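Local coordinates for 27kDa outer membrane protein (Silicibacter pomeroyi, PDB 3GYK) that probably acts as a thiol-disulfide oxidoreductase, its chain here being the DsbA-like thioredoxin domain of a longer protein, at residues A[140-143]-A[148-151]; A[24-29]-A[166-171]; A[13-18]-A[77-82]; A[58-63]-A[86-91]. All blocks are in the same frame, centred on the assembly; numbering follows the deposited sequence.

Contact 1. Residues A[140-143]-A[148-151]; sequences LGFN and FVVE
Leu-140 and Val-149 face each other with CA atoms 9.0 Å apart, and Phe-142 and Phe-148 are spaced the same, so the loop reaches strand 147-150 through its side chains. Gly-141 follows helix 124-140 in a Schellman motif, with positive phi. The chain then runs on to strand 147-150 of the thioredoxin-fold sheet. Val-149 CG2 is the meeting point. Leu-140 CD1 touches it at 3.8 Å, with the two side chains crossing at about a right angle. The Phe-142 ring brings its CZ corner to the same methyl, 4.1 Å away, with CG2 lying at the ring edge. CG of Phe-142 is anti to its carbonyl carbon (chi1 -64°), which brings the ring to Val-149 CG2. Leu-140 CB sits over the centre of one ring face, 3.8 Å above the plane. Phe-142 CZ also lies 3.6 Å from Phe-148 O. The CB of Phe-148 is directed away from the loop, and its side chain packs on Val-155 and Val-159. Phe-29 meets the Phe-142 ring edge-to-face, tying the loop to the central strand. Apart from the carbonyl O of Phe-148, the touching atoms are all carbon, so the contact relies on shape and burial rather than on directional bonds.

Contact 2. Residues A[24-29]-A[166-171]; sequences VTVVEF and DAVDRA
No flat group takes part where Val-24 and Val-26 meet Val-168 and Ala-171. The guanidinium of Arg-170 lies on the outer side of the helix, with Asp-166 OD2 at its edge and in its plane. That salt bridge stays within the helix, and Asp-166 has two modelled conformers, so it is less certain. The contact itself is helix-on-sheet packing in a thioredoxin fold. Strand 24-30 is the middle strand of the sheet. Helix 161-174 is the last helix of the chain and lies against one face. The short segments run in largely opposed directions, at 142°, with their axes 9.1 Å apart. Val-24 points toward the helix and Val-26 reaches it by CG2, while Thr-25 points away. Val-168 does most of the work from the helix. Its CG2 methyl lies 4.0 Å from Val-24 CG1. The same methyl is also 4.0 Å from Val-26 CG2, so it spans two strand residues. With chi1 at 164°, CG1 of Val-168 is anti to the backbone N and CG2 is anti to the carbonyl carbon, and CG2 is the branch that meets the strand. Val-26 and Val-168 cross at about a right angle. Val-150 of the neighbouring strand touches Val-24, Ala-167 and Val-168, and so extends the same apolar layer. Ala-171, nearly one turn further along, closes the end of the contact beside Glu-151. There Val-24 CG2 lies 4.2 Å from Ala-171 CB and 4.0 Å from Val-168 O.

Contact 3. Residues A[13-18]-A[77-82]; sequences NAPVLG and AARQQG
Arg-79 reaches Asn-13 with the end of its guanidinium group, and both NH1 and NH2 donate to the one oxygen OD1. The bond joins the N-terminal run that leads into edge strand 16-18 to the helical insertion that DsbA-like proteins carry in the thioredoxin fold. NH1 to OD1 of Asn-13 is 2.9 Å, and this donor stands above the carbonyl plane, 40° out of it. NH2 to the same OD1 is 3.0 Å and less tilted, from the same face. Amide and guanidinium planes differ by 27°. A further, weak bond runs from NH1 to the backbone O of Asn-13. The extended start of the arginine chain puts CD 4.2 Å from Pro-15 CG, and the bend about CG-CD (chi3 -57°) then turns the guanidinium to Asn-13. A leucine in place of Arg-79 would probably leave Asn-13 OD1 without its two donors and weaken the tie between the N-terminal run and the insertion. Further out, Arg-79 NE is held by Leu-76 O, about one turn back, which is likely to limit the rotation of the guanidinium. Helix 124-140 also holds Asn-13: its backbone O bonds His-129 ND1, and its ND2 donates to Glu-125 O.

Contact 4. Residues A[58-63]-A[86-91]; sequences YREWPI and AFHWAL
His-88 is the first residue along the helix segment to reach the strand, where it meets Tyr-58 from the opposite direction. CG of His-88 is anti to its own N (chi1 171°), which sends the imidazole toward the sheet. Tyr-58 CE2 sits over the centre of one imidazole face, 3.2 Å above the plane. The two rings are tilted at 45° with centroids 4.4 Å apart. Tyr-58 OH is 3.2 Å from His-88 NE2. At the ring's edge, Glu-60 OE2 lies 4.5 Å from His-88 ND1, and Tyr-32 OH bonds both. Strand 54-60 belongs to the thioredoxin core, whereas helix 84-92 belongs to the helical insertion of DsbA-like proteins, so the pair spans the seam between them. The His-88 side chain lies near, without touching, the CxxC motif, probably the redox centre. An alanine here would probably open a gap beside Tyr-58 CE2 and leave Tyr-32 OH without its imidazole partner. Next comes Trp-89, whose CB is directed away from the strand but whose six-membered ring turns back. CH2 of Trp-89 approaches Tyr-58 OH to 3.1 Å, near the plane of the tyrosine ring. Trp-89 NE1 bonds Glu-85 OE2 one turn earlier.

Overall arrangement
All four contacts reach one sheet. Contacts 1, 2 and 4 are buried, while contact 3 is partly buried. Contacts 1 and 2 lie on neighbouring strands, 147-150 and 24-30, which bond through Val-149 O and Val-27 N. Both are aliphatic or aromatic packing within the thioredoxin core. Contact 4 instead joins the sheet, and contact 3 the run leading into its edge strand, to the helical insertion. Their centres are about 10 Å apart, and Pro-15 O is bonded to Tyr-58 N. Contact 4, nearest the chain's centre, is aromatic, with polar ring atoms and a hydroxyl in the contact. Contact 3 has clear hydrogen bonds between its segments, from a guanidinium. Contacts 1 and 3 lie on opposite sides of the chain's centre.

Contact 1. Residues A[140-143]-A[148-151]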
# COMPACT_ATOMS: atom_id res chain seq x y z
N LEU A 140 1.20 14.81 6.32
CA LEU A 140 1.45 15.14 4.89
C LEU A 140 0.29 15.93 4.26
O LEU A 140 0.40 16.33 3.12
CB LEU A 140 1.72 13.87 4.08
CG LEU A 140 2.98 13.13 4.55
CD1 LEU A 140 3.08 11.78 3.83
CD2 LEU A 140 4.23 14.02 4.39
N GLY A 141 -0.80 16.10 5.01
CA GLY A 141 -2.00 16.81 4.53
C GLY A 141 -2.87 15.97 3.59
O GLY A 141 -3.62 16.54 2.79
N PHE A 142 -2.80 14.65 3.66
CA PHE A 142 -3.61 13.80 2.79
C PHE A 142 -5.02 13.68 3.37
O PHE A 142 -5.20 13.35 4.56
CB PHE A 142 -3.00 12.40 2.65
CG PHE A 142 -1.65 12.38 1.96
CD1 PHE A 142 -1.21 13.47 1.15
CD2 PHE A 142 -0.82 11.29 2.12
CE1 PHE A 142 0.03 13.43 0.50
CE2 PHE A 142 0.42 11.24 1.48
CZ PHE A 142 0.84 12.30 0.65
N ASN A 143 -6.01 13.94 2.52
CA ASN A 143 -7.40 13.98 2.97
C ASN A 143 -8.12 12.69 2.62
O ASN A 143 -9.22 12.47 3.07
CB ASN A 143 -8.14 15.14 2.27
CG ASN A 143 -9.49 15.42 2.89
OD1 ASN A 143 -9.59 15.77 4.07
ND2 ASN A 143 -10.55 15.27 2.09
N PHE A 148 0.09 9.77 -2.82
CA PHE A 148 1.45 9.27 -3.05
C PHE A 148 2.51 10.24 -2.55
O PHE A 148 2.32 11.46 -2.51
CB PHE A 148 1.69 9.05 -4.56
CG PHE A 148 0.81 8.00 -5.18
CD1 PHE A 148 1.22 6.68 -5.23
CD2 PHE A 148 -0.41 8.35 -5.75
CE1 PHE A 148 0.40 5.68 -5.84
CE2 PHE A 148 -1.24 7.38 -6.34
CZ PHE A 148 -0.82 6.02 -6.38
N VAL A 149 3.66 9.68 -2.20
CA VAL A 149 4.89 10.46 -2.00
C VAL A 149 5.85 9.90 -3.03
O VAL A 149 5.94 8.68 -3.20
CB VAL A 149 5.51 10.20 -0.59
CG1 VAL A 149 6.81 10.99 -0.40
CG2 VAL A 149 4.51 10.55 0.53
N VAL A 150 6.56 10.79 -3.73
CA VAL A 150 7.60 10.35 -4.66
C VAL A 150 8.86 11.11 -4.25
O VAL A 150 9.02 12.29 -4.61
CB VAL A 150 7.27 10.65 -6.15
CG1 VAL A 150 8.42 10.11 -7.08
CG2 VAL A 150 5.89 10.05 -6.52
N GLU A 151 9.71 10.44 -3.46
CA GLU A 151 10.91 11.06 -2.85
C GLU A 151 10.46 12.31 -2.09
O GLU A 151 9.69 12.19 -1.16
CB GLU A 151 12.02 11.40 -3.87
CG GLU A 151 12.96 10.29 -4.23
CD GLU A 151 13.64 9.61 -3.05
OE1 GLU A 151 14.52 10.21 -2.42
OE2 GLU A 151 13.35 8.44 -2.81

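Contact 2. Residues A[24-29]-A[166-171]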
# COMPACT_ATOMS: atom_id res chain seq x y z
N VAL A 24 14.74 5.75 -6.06
CA VAL A 24 13.55 6.58 -5.82
C VAL A 24 12.53 5.72 -5.08
O VAL A 24 12.19 4.61 -5.55
CB VAL A 24 12.96 7.12 -7.12
CG1 VAL A 24 11.61 7.84 -6.89
CG2 VAL A 24 13.94 8.04 -7.78
N THR A 25 12.04 6.23 -3.94
CA THR A 25 10.93 5.58 -3.23
C THR A 25 9.60 6.25 -3.52
O THR A 25 9.47 7.48 -3.40
CB THR A 25 11.17 5.58 -1.70
OG1 THR A 25 12.34 4.83 -1.41
CG2 THR A 25 9.99 4.92 -0.95
N VAL A 26 8.62 5.43 -3.90
CA VAL A 26 7.23 5.88 -4.06
C VAL A 26 6.44 5.29 -2.92
O VAL A 26 6.48 4.07 -2.71
CB VAL A 26 6.62 5.41 -5.41
CG1 VAL A 26 5.11 5.71 -5.45
CG2 VAL A 26 7.35 6.07 -6.57
N VAL A 27 5.75 6.13 -2.15
CA VAL A 27 4.89 5.61 -1.09
C VAL A 27 3.44 5.75 -1.53
O VAL A 27 3.08 6.81 -2.03
CB VAL A 27 5.09 6.42 0.22
CG1 VAL A 27 4.22 5.83 1.33
CG2 VAL A 27 6.59 6.41 0.64
N GLU A 28 2.62 4.72 -1.36
CA GLU A 28 1.19 4.86 -1.68
C GLU A 28 0.39 4.61 -0.41
O GLU A 28 0.66 3.65 0.33
CB GLU A 28 0.76 3.82 -2.73
CG GLU A 28 -0.72 4.02 -3.12
CD GLU A 28 -1.28 3.00 -4.12
OE1 GLU A 28 -0.51 2.14 -4.61
OE2 GLU A 28 -2.53 3.04 -4.37
N PHE A 29 -0.59 5.49 -0.16
CA PHE A 29 -1.56 5.32 0.93
C PHE A 29 -2.85 4.88 0.24
O PHE A 29 -3.34 5.55 -0.69
CB PHE A 29 -1.82 6.68 1.59
CG PHE A 29 -0.70 7.17 2.51
CD1 PHE A 29 -0.90 7.28 3.89
CD2 PHE A 29 0.54 7.59 1.97
CE1 PHE A 29 0.10 7.77 4.74
CE2 PHE A 29 1.55 8.09 2.81
CZ PHE A 29 1.35 8.16 4.19
N ASP A 166 7.00 10.41 -14.63
CA ASP A 166 7.52 11.77 -14.69
C ASP A 166 8.02 12.22 -13.31
O ASP A 166 9.08 12.84 -13.21
CB ASP A 166 6.48 12.76 -15.22
CG ASP A 166 7.00 14.18 -15.25
OD1 ASP A 166 8.02 14.42 -15.92
OD2 ASP A 166 6.39 15.06 -14.61
N ALA A 167 7.26 11.89 -12.26
CA ALA A 167 7.63 12.28 -10.89
C ALA A 167 8.93 11.57 -10.48
O ALA A 167 9.83 12.18 -9.88
CB ALA A 167 6.49 11.98 -9.91
N VAL A 168 9.02 10.30 -10.85
CA VAL A 168 10.22 9.52 -10.57
C VAL A 168 11.42 10.14 -11.32
O VAL A 168 12.50 10.34 -10.73
CB VAL A 168 10.03 8.04 -10.97
CG1 VAL A 168 11.38 7.30 -11.06
CG2 VAL A 168 9.11 7.36 -9.98
N ASP A 169 11.24 10.41 -12.61
CA ASP A 169 12.34 10.97 -13.41
C ASP A 169 12.81 12.32 -12.84
O ASP A 169 14.01 12.61 -12.80
CB ASP A 169 11.95 11.14 -14.89
CG ASP A 169 11.69 9.80 -15.60
OD1 ASP A 169 12.09 8.72 -15.09
OD2 ASP A 169 11.08 9.83 -16.69
N ARG A 170 11.86 13.13 -12.42
CA ARG A 170 12.18 14.47 -11.85
C ARG A 170 12.98 14.34 -10.56
O ARG A 170 13.92 15.10 -10.32
CB ARG A 170 10.90 15.28 -11.60
CG ARG A 170 10.44 15.99 -12.84
CD ARG A 170 9.06 16.65 -12.69
NE ARG A 170 8.51 16.88 -14.02
CZ ARG A 170 8.86 17.88 -14.83
NH1 ARG A 170 9.75 18.79 -14.43
NH2 ARG A 170 8.31 17.99 -16.03
N ALA A 171 12.60 13.36 -9.74
CA ALA A 171 13.29 13.09 -8.48
C ALA A 171 14.73 12.72 -8.74
O ALA A 171 15.64 13.18 -8.04
CB ALA A 171 12.55 11.97 -7.68

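Contact 3. Residues A[13-18]-A[77-82]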
# COMPACT_ATOMS: atom_id res chain seq x y z
N ASN A 13 7.94 -1.83 9.46
CA ASN A 13 6.57 -2.33 9.55
C ASN A 13 5.74 -1.91 8.33
O ASN A 13 4.53 -2.11 8.29
CB ASN A 13 5.94 -1.89 10.89
CG ASN A 13 4.67 -2.71 11.28
OD1 ASN A 13 4.49 -3.88 10.85
ND2 ASN A 13 3.83 -2.11 12.14
N ALA A 14 6.39 -1.32 7.32
CA ALA A 14 5.69 -0.95 6.08
C ALA A 14 6.18 -1.83 4.94
O ALA A 14 7.39 -1.88 4.69
CB ALA A 14 5.94 0.55 5.75
N PRO A 15 5.26 -2.52 4.25
CA PRO A 15 5.74 -3.38 3.16
C PRO A 15 6.55 -2.65 2.09
O PRO A 15 6.25 -1.51 1.74
CB PRO A 15 4.46 -3.94 2.54
CG PRO A 15 3.45 -3.88 3.67
CD PRO A 15 3.80 -2.64 4.45
N VAL A 16 7.56 -3.34 1.57
CA VAL A 16 8.38 -2.82 0.49
C VAL A 16 8.21 -3.73 -0.73
O VAL A 16 8.42 -4.95 -0.64
CB VAL A 16 9.87 -2.79 0.90
CG1 VAL A 16 10.76 -2.43 -0.31
CG2 VAL A 16 10.08 -1.78 2.06
N LEU A 17 7.83 -3.13 -1.85
CA LEU A 17 7.74 -3.82 -3.13
C LEU A 17 8.70 -3.18 -4.12
O LEU A 17 9.38 -2.23 -3.77
CB LEU A 17 6.30 -3.76 -3.68
CG LEU A 17 5.29 -4.66 -2.96
CD1 LEU A 17 4.92 -4.10 -1.60
CD2 LEU A 17 4.03 -4.73 -3.84
N GLY A 18 8.78 -3.71 -5.34
CA GLY A 18 9.68 -3.13 -6.35
C GLY A 18 11.10 -3.47 -5.95
O GLY A 18 11.36 -4.55 -5.39
N ALA A 77 -1.69 -8.98 8.05
CA ALA A 77 -1.50 -10.33 8.61
C ALA A 77 -0.88 -11.32 7.62
O ALA A 77 -0.16 -12.25 8.03
CB ALA A 77 -2.84 -10.91 9.19
N ALA A 78 -1.16 -11.14 6.32
CA ALA A 78 -0.63 -12.05 5.30
C ALA A 78 0.90 -12.02 5.21
O ALA A 78 1.52 -12.94 4.66
CB ALA A 78 -1.25 -11.77 3.93
N ARG A 79 1.51 -10.98 5.76
CA ARG A 79 2.99 -10.95 5.82
C ARG A 79 3.54 -12.16 6.57
O ARG A 79 4.62 -12.68 6.24
CB ARG A 79 3.49 -9.66 6.47
CG ARG A 79 3.19 -8.41 5.64
CD ARG A 79 3.55 -7.13 6.39
NE ARG A 79 2.88 -6.97 7.68
CZ ARG A 79 3.15 -5.98 8.53
NH1 ARG A 79 4.06 -5.08 8.20
NH2 ARG A 79 2.54 -5.92 9.71
N GLN A 80 2.79 -12.64 7.57
CA GLN A 80 3.24 -13.75 8.39
C GLN A 80 3.29 -15.06 7.61
O GLN A 80 3.95 -16.01 8.03
CB GLN A 80 2.36 -13.92 9.65
CG GLN A 80 2.32 -12.69 10.55
CD GLN A 80 3.69 -12.07 10.74
OE1 GLN A 80 4.64 -12.76 11.14
NE2 GLN A 80 3.82 -10.75 10.45
N GLN A 81 2.61 -15.08 6.46
CA GLN A 81 2.56 -16.25 5.60
C GLN A 81 3.30 -16.01 4.30
O GLN A 81 3.26 -16.85 3.40
CB GLN A 81 1.10 -16.65 5.33
CG GLN A 81 0.42 -17.24 6.57
CD GLN A 81 -1.01 -17.65 6.31
OE1 GLN A 81 -1.27 -18.50 5.45
NE2 GLN A 81 -1.95 -17.07 7.07
N GLY A 82 3.99 -14.87 4.22
CA GLY A 82 4.85 -14.56 3.10
C GLY A 82 4.08 -14.28 1.84
O GLY A 82 4.60 -14.47 0.73

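Contact 4. Residues A[58-63]-A[86-91]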
# COMPACT_ATOMS: atom_id res chain seq x y z
N TYR A 58 4.33 0.70 1.03
CA TYR A 58 2.87 0.74 1.21
C TYR A 58 2.44 1.19 2.59
O TYR A 58 2.94 0.67 3.61
CB TYR A 58 2.30 -0.64 0.92
CG TYR A 58 2.06 -0.94 -0.55
CD1 TYR A 58 2.27 0.02 -1.54
CD2 TYR A 58 1.56 -2.16 -0.93
CE1 TYR A 58 1.99 -0.25 -2.89
CE2 TYR A 58 1.28 -2.44 -2.26
CZ TYR A 58 1.48 -1.49 -3.23
OH TYR A 58 1.21 -1.79 -4.54
N ARG A 59 1.48 2.12 2.63
CA ARG A 59 0.81 2.49 3.86
C ARG A 59 -0.67 2.07 3.72
O ARG A 59 -1.44 2.66 2.92
CB ARG A 59 0.84 4.02 4.10
CG ARG A 59 2.25 4.65 4.32
CD ARG A 59 3.14 3.93 5.37
NE ARG A 59 2.45 3.56 6.61
CZ ARG A 59 3.10 3.18 7.70
NH1 ARG A 59 4.46 3.18 7.71
NH2 ARG A 59 2.42 2.74 8.78
N GLU A 60 -1.04 1.06 4.48
CA GLU A 60 -2.44 0.65 4.55
C GLU A 60 -3.14 1.71 5.37
O GLU A 60 -2.81 1.92 6.55
CB GLU A 60 -2.54 -0.71 5.24
CG GLU A 60 -1.84 -1.82 4.48
CD GLU A 60 -2.81 -2.57 3.53
OE1 GLU A 60 -4.02 -2.26 3.56
OE2 GLU A 60 -2.35 -3.47 2.80
N TRP A 61 -4.11 2.39 4.74
CA TRP A 61 -4.82 3.49 5.40
C TRP A 61 -6.32 3.27 5.21
O TRP A 61 -6.97 3.90 4.36
CB TRP A 61 -4.37 4.84 4.82
CG TRP A 61 -4.90 6.02 5.57
CD1 TRP A 61 -5.26 6.06 6.90
CD2 TRP A 61 -5.16 7.33 5.05
NE1 TRP A 61 -5.73 7.32 7.23
CE2 TRP A 61 -5.67 8.11 6.12
CE3 TRP A 61 -5.00 7.92 3.78
CZ2 TRP A 61 -6.05 9.45 5.96
CZ3 TRP A 61 -5.39 9.27 3.63
CH2 TRP A 61 -5.89 10.00 4.70
N PRO A 62 -6.87 2.30 5.97
CA PRO A 62 -8.30 1.98 5.85
C PRO A 62 -9.17 3.12 6.43
O PRO A 62 -9.09 3.42 7.63
CB PRO A 62 -8.44 0.68 6.64
CG PRO A 62 -7.32 0.78 7.71
CD PRO A 62 -6.17 1.35 6.87
N ILE A 63 -9.95 3.76 5.57
CA ILE A 63 -10.75 4.94 5.94
C ILE A 63 -12.19 4.86 5.48
O ILE A 63 -12.98 5.72 5.80
CB ILE A 63 -10.07 6.27 5.45
CG1 ILE A 63 -9.86 6.26 3.94
CG2 ILE A 63 -8.72 6.51 6.22
CD1 ILE A 63 -9.35 7.61 3.33
N ALA A 86 1.00 -10.89 -3.15
CA ALA A 86 -0.00 -11.60 -3.95
C ALA A 86 -1.40 -11.26 -3.43
O ALA A 86 -2.34 -11.05 -4.22
CB ALA A 86 0.23 -13.10 -3.87
N PHE A 87 -1.53 -11.17 -2.11
CA PHE A 87 -2.83 -10.87 -1.50
C PHE A 87 -3.28 -9.43 -1.80
O PHE A 87 -4.45 -9.19 -2.16
CB PHE A 87 -2.75 -11.14 0.01
CG PHE A 87 -4.09 -11.19 0.74
CD1 PHE A 87 -5.27 -11.57 0.08
CD2 PHE A 87 -4.14 -10.90 2.11
CE1 PHE A 87 -6.49 -11.64 0.79
CE2 PHE A 87 -5.34 -10.96 2.82
CZ PHE A 87 -6.52 -11.34 2.16
N HIS A 88 -2.35 -8.49 -1.71
CA HIS A 88 -2.61 -7.10 -2.06
C HIS A 88 -3.13 -6.95 -3.48
O HIS A 88 -4.16 -6.29 -3.69
CB HIS A 88 -1.36 -6.22 -1.87
CG HIS A 88 -1.52 -4.85 -2.41
ND1 HIS A 88 -2.10 -3.84 -1.68
CD2 HIS A 88 -1.24 -4.32 -3.63
CE1 HIS A 88 -2.15 -2.74 -2.41
NE2 HIS A 88 -1.64 -3.01 -3.60
N TRP A 89 -2.44 -7.54 -4.46
CA TRP A 89 -2.86 -7.44 -5.85
C TRP A 89 -4.23 -8.08 -6.04
O TRP A 89 -5.06 -7.57 -6.80
CB TRP A 89 -1.85 -8.08 -6.83
CG TRP A 89 -0.46 -7.43 -6.87
CD1 TRP A 89 0.75 -8.09 -6.82
CD2 TRP A 89 -0.14 -6.03 -6.95
NE1 TRP A 89 1.80 -7.18 -6.87
CE2 TRP A 89 1.28 -5.91 -6.95
CE3 TRP A 89 -0.91 -4.86 -7.06
CZ2 TRP A 89 1.93 -4.67 -7.04
CZ3 TRP A 89 -0.25 -3.61 -7.14
CH2 TRP A 89 1.16 -3.53 -7.13
N ALA A 90 -4.48 -9.19 -5.34
CA ALA A 90 -5.74 -9.94 -5.53
C ALA A 90 -6.94 -9.18 -4.95
O ALA A 90 -8.03 -9.15 -5.54
CB ALA A 90 -5.64 -11.34 -4.94
N LEU A 91 -6.73 -8.58 -3.77
CA LEU A 91 -7.73 -7.71 -3.14
C LEU A 91 -8.00 -6.49 -3.98
O LEU A 91 -9.14 -6.17 -4.27
CB LEU A 91 -7.27 -7.26 -1.75
CG LEU A 91 -7.25 -8.34 -0.66
CD1 LEU A 91 -6.51 -7.86 0.58
CD2 LEU A 91 -8.68 -8.76 -0.32